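PDB 3FAJ: putative uncharacterized protein from Acidianus two-tailed virus, which is a structural protein of the virion and probably binds DNA. Local coordinates for residues K28-D40 against K55-D68. Sequence-based numbering, arbitrary orientation.
Sequences KGDYAGGAVKILD and KLAGEEANARRAGD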
ATOM      1  N   LYS A  28      -2.332  12.636 -12.467  1.00 34.11           N
ATOM      2  CA  LYS A  28      -1.158  13.298 -11.890  1.00 32.73           C
ATOM      3  C   LYS A  28      -1.298  13.580 -10.391  1.00 31.74           C
ATOM      4  O   LYS A  28      -2.261  14.229  -9.943  1.00 31.56           O
ATOM      5  CB  LYS A  28      -0.837  14.589 -12.656  0.30 32.73           C
ATOM      6  CG  LYS A  28       0.474  15.265 -12.249  0.30 32.32           C
ATOM      7  CD  LYS A  28       0.938  16.273 -13.299  0.30 32.64           C
ATOM      8  CE  LYS A  28       1.670  15.586 -14.449  0.30 32.67           C
ATOM      9  NZ  LYS A  28       2.001  16.528 -15.554  0.30 32.97           N
ATOM     10  N   GLY A  29      -0.343  13.062  -9.617  1.00 30.12           N
ATOM     11  CA  GLY A  29      -0.278  13.345  -8.193  1.00 27.75           C
ATOM     12  C   GLY A  29      -1.200  12.463  -7.372  1.00 25.73           C
ATOM     13  O   GLY A  29      -1.341  12.662  -6.164  1.00 25.99           O
ATOM     14  N   ASP A  30      -1.826  11.477  -8.018  1.00 24.49           N
ATOM     15  CA  ASP A  30      -2.758  10.597  -7.309  1.00 23.97           C
ATOM     16  C   ASP A  30      -1.997   9.422  -6.707  1.00 23.83           C
ATOM     17  O   ASP A  30      -2.075   8.285  -7.188  1.00 23.96           O
ATOM     18  CB  ASP A  30      -3.893  10.123  -8.234  1.00 24.16           C
ATOM     19  CG  ASP A  30      -5.020   9.417  -7.478  1.00 25.46           C
ATOM     20  OD1 ASP A  30      -4.923   9.270  -6.247  1.00 24.75           O
ATOM     21  OD2 ASP A  30      -6.021   9.039  -8.144  1.00 28.60           O
ATOM     22  N   TYR A  31      -1.262   9.710  -5.634  1.00 22.75           N
ATOM     23  CA  TYR A  31      -0.402   8.710  -5.008  1.00 22.50           C
ATOM     24  C   TYR A  31      -1.215   7.626  -4.319  1.00 22.65           C
ATOM     25  O   TYR A  31      -0.797   6.469  -4.297  1.00 23.35           O
ATOM     26  CB  TYR A  31       0.599   9.372  -4.041  1.00 22.77           C
ATOM     27  CG  TYR A  31       1.332  10.515  -4.691  1.00 23.33           C
ATOM     28  CD1 TYR A  31       1.975  10.360  -5.932  1.00 23.49           C
ATOM     29  CD2 TYR A  31       1.364  11.774  -4.085  1.00 22.83           C
ATOM     30  CE1 TYR A  31       2.628  11.434  -6.553  1.00 23.84           C
ATOM     31  CE2 TYR A  31       2.025  12.841  -4.703  1.00 21.71           C
ATOM     32  CZ  TYR A  31       2.658  12.658  -5.922  1.00 23.22           C
ATOM     33  OH  TYR A  31       3.293  13.726  -6.527  1.00 24.60           O
ATOM     34  N   ALA A  32      -2.361   8.014  -3.746  1.00 23.12           N
ATOM     35  CA  ALA A  32      -3.283   7.050  -3.167  1.00 23.22           C
ATOM     36  C   ALA A  32      -3.703   6.009  -4.221  1.00 24.04           C
ATOM     37  O   ALA A  32      -3.639   4.795  -3.965  1.00 22.89           O
ATOM     38  CB  ALA A  32      -4.510   7.779  -2.565  1.00 24.40           C
ATOM     39  N   GLY A  33      -4.123   6.479  -5.398  1.00 24.36           N
ATOM     40  CA  GLY A  33      -4.500   5.577  -6.509  1.00 24.54           C
ATOM     41  C   GLY A  33      -3.338   4.692  -6.935  1.00 25.49           C
ATOM     42  O   GLY A  33      -3.524   3.483  -7.211  1.00 25.34           O
ATOM     43  N   GLY A  34      -2.134   5.280  -6.980  1.00 24.11           N
ATOM     44  CA  GLY A  34      -0.928   4.532  -7.360  1.00 24.63           C
ATOM     45  C   GLY A  34      -0.641   3.438  -6.331  1.00 24.17           C
ATOM     46  O   GLY A  34      -0.265   2.318  -6.691  1.00 25.18           O
ATOM     47  N   ALA A  35      -0.833   3.760  -5.057  1.00 23.68           N
ATOM     48  CA  ALA A  35      -0.678   2.771  -3.993  1.00 24.02           C
ATOM     49  C   ALA A  35      -1.693   1.632  -4.187  1.00 24.27           C
ATOM     50  O   ALA A  35      -1.321   0.467  -4.093  1.00 24.02           O
ATOM     51  CB  ALA A  35      -0.817   3.434  -2.612  1.00 24.50           C
ATOM     52  N   VAL A  36      -2.953   1.960  -4.471  1.00 23.29           N
ATOM     53  CA  VAL A  36      -3.993   0.914  -4.653  1.00 23.22           C
ATOM     54  C   VAL A  36      -3.620  -0.016  -5.828  1.00 23.64           C
ATOM     55  O   VAL A  36      -3.803  -1.245  -5.756  1.00 24.84           O
ATOM     56  CB  VAL A  36      -5.376   1.537  -4.854  1.00 23.37           C
ATOM     57  CG1 VAL A  36      -6.395   0.494  -5.316  1.00 26.22           C
ATOM     58  CG2 VAL A  36      -5.844   2.204  -3.563  1.00 26.14           C
ATOM     59  N   LYS A  37      -3.044   0.549  -6.886  1.00 23.01           N
ATOM     60  CA  LYS A  37      -2.605  -0.281  -8.013  0.50 23.11           C
ATOM     61  C   LYS A  37      -1.534  -1.273  -7.560  1.00 23.23           C
ATOM     62  O   LYS A  37      -1.592  -2.456  -7.920  1.00 24.41           O
ATOM     63  CB  LYS A  37      -2.113   0.579  -9.174  0.50 22.79           C
ATOM     64  CG  LYS A  37      -3.253   1.226  -9.925  0.50 21.96           C
ATOM     65  CD  LYS A  37      -2.738   2.211 -10.925  0.50 23.27           C
ATOM     66  CE  LYS A  37      -3.901   2.959 -11.524  0.50 24.79           C
ATOM     67  NZ  LYS A  37      -3.411   4.178 -12.183  0.50 26.47           N
ATOM     68  N   ILE A  38      -0.572  -0.803  -6.769  1.00 23.50           N
ATOM     69  CA  ILE A  38       0.491  -1.654  -6.212  1.00 23.28           C
ATOM     70  C   ILE A  38      -0.146  -2.731  -5.324  1.00 23.11           C
ATOM     71  O   ILE A  38       0.194  -3.923  -5.422  1.00 23.37           O
ATOM     72  CB  ILE A  38       1.554  -0.837  -5.427  1.00 23.93           C
ATOM     73  CG1 ILE A  38       2.375   0.049  -6.373  1.00 23.85           C
ATOM     74  CG2 ILE A  38       2.487  -1.771  -4.589  1.00 22.77           C
ATOM     75  CD1 ILE A  38       3.061   1.257  -5.674  1.00 24.31           C
ATOM     76  N   LEU A  39      -1.088  -2.312  -4.487  1.00 23.28           N
ATOM     77  CA  LEU A  39      -1.774  -3.271  -3.585  1.00 24.27           C
ATOM     78  C   LEU A  39      -2.531  -4.363  -4.369  1.00 24.90           C
ATOM     79  O   LEU A  39      -2.505  -5.547  -3.984  1.00 25.32           O
ATOM     80  CB  LEU A  39      -2.697  -2.554  -2.607  1.00 24.76           C
ATOM     81  CG  LEU A  39      -1.934  -1.669  -1.607  1.00 25.36           C
ATOM     82  CD1 LEU A  39      -2.958  -0.880  -0.793  1.00 29.40           C
ATOM     83  CD2 LEU A  39      -1.002  -2.509  -0.699  1.00 28.39           C
ATOM     84  N   ASP A  40      -3.192  -3.982  -5.453  1.00 24.96           N
ATOM     85  CA  ASP A  40      -3.868  -4.972  -6.305  1.00 25.54           C
ATOM     86  C   ASP A  40      -2.878  -5.987  -6.897  1.00 26.00           C
ATOM     87  O   ASP A  40      -3.172  -7.188  -6.994  1.00 25.92           O
ATOM     88  CB  ASP A  40      -4.660  -4.269  -7.415  1.00 25.81           C
ATOM     89  CG  ASP A  40      -5.921  -3.582  -6.904  1.00 27.05           C
ATOM     90  OD1 ASP A  40      -6.369  -3.860  -5.765  1.00 29.01           O
ATOM     91  OD2 ASP A  40      -6.471  -2.760  -7.670  1.00 28.28           O
ATOM     92  N   LYS A  55       8.144  -0.212  -3.283  1.00 22.25           N
ATOM     93  CA  LYS A  55       7.246   0.542  -4.157  1.00 22.95           C
ATOM     94  C   LYS A  55       6.204   1.334  -3.354  1.00 22.96           C
ATOM     95  O   LYS A  55       5.949   2.508  -3.685  1.00 23.81           O
ATOM     96  CB  LYS A  55       6.542  -0.374  -5.165  1.00 23.27           C
ATOM     97  CG  LYS A  55       7.460  -0.913  -6.244  1.00 25.29           C
ATOM     98  CD  LYS A  55       6.675  -1.704  -7.265  1.00 31.47           C
ATOM     99  CE  LYS A  55       7.502  -1.884  -8.534  1.00 34.09           C
ATOM    100  NZ  LYS A  55       6.757  -2.654  -9.584  1.00 39.24           N
ATOM    101  N   LEU A  56       5.598   0.710  -2.333  1.00 22.86           N
ATOM    102  CA  LEU A  56       4.653   1.437  -1.455  1.00 22.70           C
ATOM    103  C   LEU A  56       5.365   2.584  -0.759  1.00 22.68           C
ATOM    104  O   LEU A  56       4.809   3.668  -0.639  1.00 23.48           O
ATOM    105  CB  LEU A  56       4.037   0.511  -0.409  1.00 23.01           C
ATOM    106  CG  LEU A  56       3.020  -0.490  -0.973  1.00 23.15           C
ATOM    107  CD1 LEU A  56       2.646  -1.519   0.114  1.00 23.11           C
ATOM    108  CD2 LEU A  56       1.742   0.240  -1.552  1.00 25.54           C
ATOM    109  N   ALA A  57       6.597   2.346  -0.299  1.00 22.82           N
ATOM    110  CA  ALA A  57       7.369   3.383   0.378  1.00 23.09           C
ATOM    111  C   ALA A  57       7.583   4.600  -0.543  1.00 23.53           C
ATOM    112  O   ALA A  57       7.560   5.753  -0.081  1.00 23.35           O
ATOM    113  CB  ALA A  57       8.712   2.818   0.858  1.00 23.21           C
ATOM    114  N   GLY A  58       7.783   4.331  -1.832  1.00 22.84           N
ATOM    115  CA  GLY A  58       7.942   5.388  -2.848  1.00 23.87           C
ATOM    116  C   GLY A  58       6.694   6.262  -2.922  1.00 23.66           C
ATOM    117  O   GLY A  58       6.792   7.494  -2.995  1.00 24.62           O
ATOM    118  N   GLU A  59       5.491   5.558  -2.909  1.00 23.81           N
ATOM    119  CA  GLU A  59       4.263   6.377  -2.905  1.00 24.33           C
ATOM    120  C   GLU A  59       4.153   7.139  -1.592  1.00 24.08           C
ATOM    121  O   GLU A  59       3.715   8.302  -1.555  1.00 24.31           O
ATOM    122  CB  GLU A  59       3.017   5.512  -3.123  1.00 24.63           C
ATOM    123  CG  GLU A  59       2.926   4.824  -4.502  1.00 26.72           C
ATOM    124  CD  GLU A  59       2.955   5.782  -5.680  1.00 28.38           C
ATOM    125  OE1 GLU A  59       2.335   6.867  -5.621  1.00 27.68           O
ATOM    126  OE2 GLU A  59       3.644   5.451  -6.676  1.00 30.39           O
ATOM    127  N   GLU A  60       4.397   6.502  -0.556  1.00 24.24           N
ATOM    128  CA  GLU A  60       4.382   7.160   0.748  1.00 25.05           C
ATOM    129  C   GLU A  60       5.303   8.390   0.752  1.00 23.98           C
ATOM    130  O   GLU A  60       4.928   9.459   1.254  1.00 24.58           O
ATOM    131  CB  GLU A  60       4.832   6.152   1.818  1.00 25.49           C
ATOM    132  CG  GLU A  60       4.801   6.663   3.223  1.00 28.53           C
ATOM    133  CD  GLU A  60       5.213   5.588   4.204  1.00 30.21           C
ATOM    134  OE1 GLU A  60       5.555   4.462   3.756  1.00 32.49           O
ATOM    135  OE2 GLU A  60       5.227   5.909   5.412  1.00 34.89           O
ATOM    136  N   ALA A  61       6.475   8.371   0.214  1.00 23.43           N
ATOM    137  CA  ALA A  61       7.359   9.535   0.137  1.00 23.63           C
ATOM    138  C   ALA A  61       6.753  10.611  -0.752  1.00 24.20           C
ATOM    139  O   ALA A  61       6.855  11.794  -0.438  1.00 23.61           O
ATOM    140  CB  ALA A  61       8.748   9.138  -0.381  1.00 24.33           C
ATOM    141  N   ASN A  62       6.148  10.202  -1.870  1.00 23.79           N
ATOM    142  CA  ASN A  62       5.496  11.163  -2.777  1.00 23.96           C
ATOM    143  C   ASN A  62       4.384  11.915  -2.016  1.00 23.49           C
ATOM    144  O   ASN A  62       4.277  13.152  -2.103  1.00 23.33           O
ATOM    145  CB  ASN A  62       4.848  10.436  -3.956  1.00 24.18           C
ATOM    146  CG  ASN A  62       5.845   9.930  -4.983  1.00 25.12           C
ATOM    147  OD1 ASN A  62       6.945  10.461  -5.139  1.00 26.83           O
ATOM    148  ND2 ASN A  62       5.435   8.901  -5.721  1.00 27.37           N
ATOM    149  N   ALA A  63       3.572  11.151  -1.284  1.00 23.13           N
ATOM    150  CA  ALA A  63       2.493  11.697  -0.446  1.00 23.67           C
ATOM    151  C   ALA A  63       3.043  12.673   0.601  1.00 23.93           C
ATOM    152  O   ALA A  63       2.516  13.762   0.753  1.00 23.66           O
ATOM    153  CB  ALA A  63       1.680  10.546   0.221  1.00 23.29           C
ATOM    154  N   ARG A  64       4.119  12.286   1.295  1.00 24.10           N
ATOM    155  CA  ARG A  64       4.760  13.154   2.270  0.50 24.86           C
ATOM    156  C   ARG A  64       5.190  14.486   1.623  1.00 24.81           C
ATOM    157  O   ARG A  64       4.883  15.571   2.133  1.00 25.12           O
ATOM    158  CB  ARG A  64       5.946  12.420   2.901  0.50 24.74           C
ATOM    159  CG  ARG A  64       6.533  13.092   4.131  0.50 25.35           C
ATOM    160  CD  ARG A  64       7.675  12.267   4.712  0.50 25.80           C
ATOM    161  NE  ARG A  64       8.712  11.961   3.722  0.50 28.35           N
ATOM    162  CZ  ARG A  64       9.625  12.828   3.282  0.50 29.40           C
ATOM    163  NH1 ARG A  64       9.657  14.083   3.730  0.50 29.30           N
ATOM    164  NH2 ARG A  64      10.519  12.436   2.384  0.50 30.43           N
ATOM    165  N   ARG A  65       5.868  14.396   0.488  1.00 24.83           N
ATOM    166  CA  ARG A  65       6.382  15.587  -0.200  1.00 25.45           C
ATOM    167  C   ARG A  65       5.253  16.535  -0.609  1.00 24.91           C
ATOM    168  O   ARG A  65       5.414  17.751  -0.558  1.00 25.32           O
ATOM    169  CB  ARG A  65       7.214  15.176  -1.405  1.00 25.63           C
ATOM    170  CG  ARG A  65       8.595  14.609  -1.017  1.00 27.69           C
ATOM    171  CD  ARG A  65       9.490  14.410  -2.225  1.00 31.14           C
ATOM    172  NE  ARG A  65       9.114  13.244  -3.027  1.00 34.24           N
ATOM    173  CZ  ARG A  65       9.620  12.025  -2.866  1.00 35.54           C
ATOM    174  NH1 ARG A  65      10.529  11.785  -1.918  1.00 38.09           N
ATOM    175  NH2 ARG A  65       9.217  11.042  -3.651  1.00 36.07           N
ATOM    176  N   ALA A  66       4.122  15.959  -1.007  1.00 24.91           N
ATOM    177  CA  ALA A  66       2.929  16.701  -1.432  1.00 25.10           C
ATOM    178  C   ALA A  66       2.059  17.215  -0.263  1.00 25.11           C
ATOM    179  O   ALA A  66       1.190  18.080  -0.455  1.00 26.03           O
ATOM    180  CB  ALA A  66       2.102  15.834  -2.362  1.00 25.13           C
ATOM    181  N   GLY A  67       2.315  16.718   0.943  1.00 24.44           N
ATOM    182  CA  GLY A  67       1.472  17.050   2.093  1.00 24.16           C
ATOM    183  C   GLY A  67       0.160  16.299   2.190  1.00 24.27           C
ATOM    184  O   GLY A  67      -0.773  16.762   2.875  1.00 24.16           O
ATOM    185  N   ASP A  68       0.074  15.152   1.502  1.00 22.88           N
ATOM    186  CA  ASP A  68      -1.084  14.241   1.603  1.00 23.69           C
ATOM    187  C   ASP A  68      -0.867  13.373   2.847  1.00 23.81           C
ATOM    188  O   ASP A  68      -0.482  12.194   2.748  1.00 23.61           O
ATOM    189  CB  ASP A  68      -1.189  13.320   0.374  1.00 23.64           C
ATOM    190  CG  ASP A  68      -1.233  14.076  -0.957  1.00 25.77           C
ATOM    191  OD1 ASP A  68      -1.978  15.079  -1.062  1.00 26.96           O
ATOM    192  OD2 ASP A  68      -0.550  13.634  -1.916  1.00 25.11           O
TER
HETATM  193  O   HOH W   1       5.138  14.625  -4.282  1.00 18.88           O
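Two antiparallel helices of this small, mostly helical RIP-family fold, 31-40 and 55-66, pack knobs-into-holes; the axes of these segments approach to 9.3 Å, with 172° between their directions. Tyr31, in the first turn of its helix, is one knob: it sits among Glu59, Asn62, Ala63 and Ala66. One face of its ring covers Asn62 CB, which stands 3.4 Å from the ring centroid and nearly on the ring normal, a CH-pi contact. The opposite face carries the carbonyl O of Gly29, so the ring is sandwiched, while Ala66 CB meets its edge in plane. Asp68 OD2 comes to 3.4 Å from Tyr31 CD2, close to the ring plane.

Glu59 is the knob going the other way, into Tyr31, Gly34, Ala35 and Ile38. A bend at chi2 (-58°) turns its carboxylate back toward the start of the facing helix, where OE1 lies 3.4 Å from Tyr31 CA and CG rests against Ile38 CD1. Further along, aliphatic side chains take over: Ile38 CG2 touches Leu56 CD2 at 3.7 Å, and Leu39 CD2 meets Leu56 CD1 at 3.9 Å. Leu39 and Leu56 also reach helix 69-86, through Ile78 and Val79. No direct hydrogen bond joins the two segments; instead one water is hydrogen-bonded to Tyr31 OH (3.0 Å) and donates to the backbone O of Asn62 (2.8 Å).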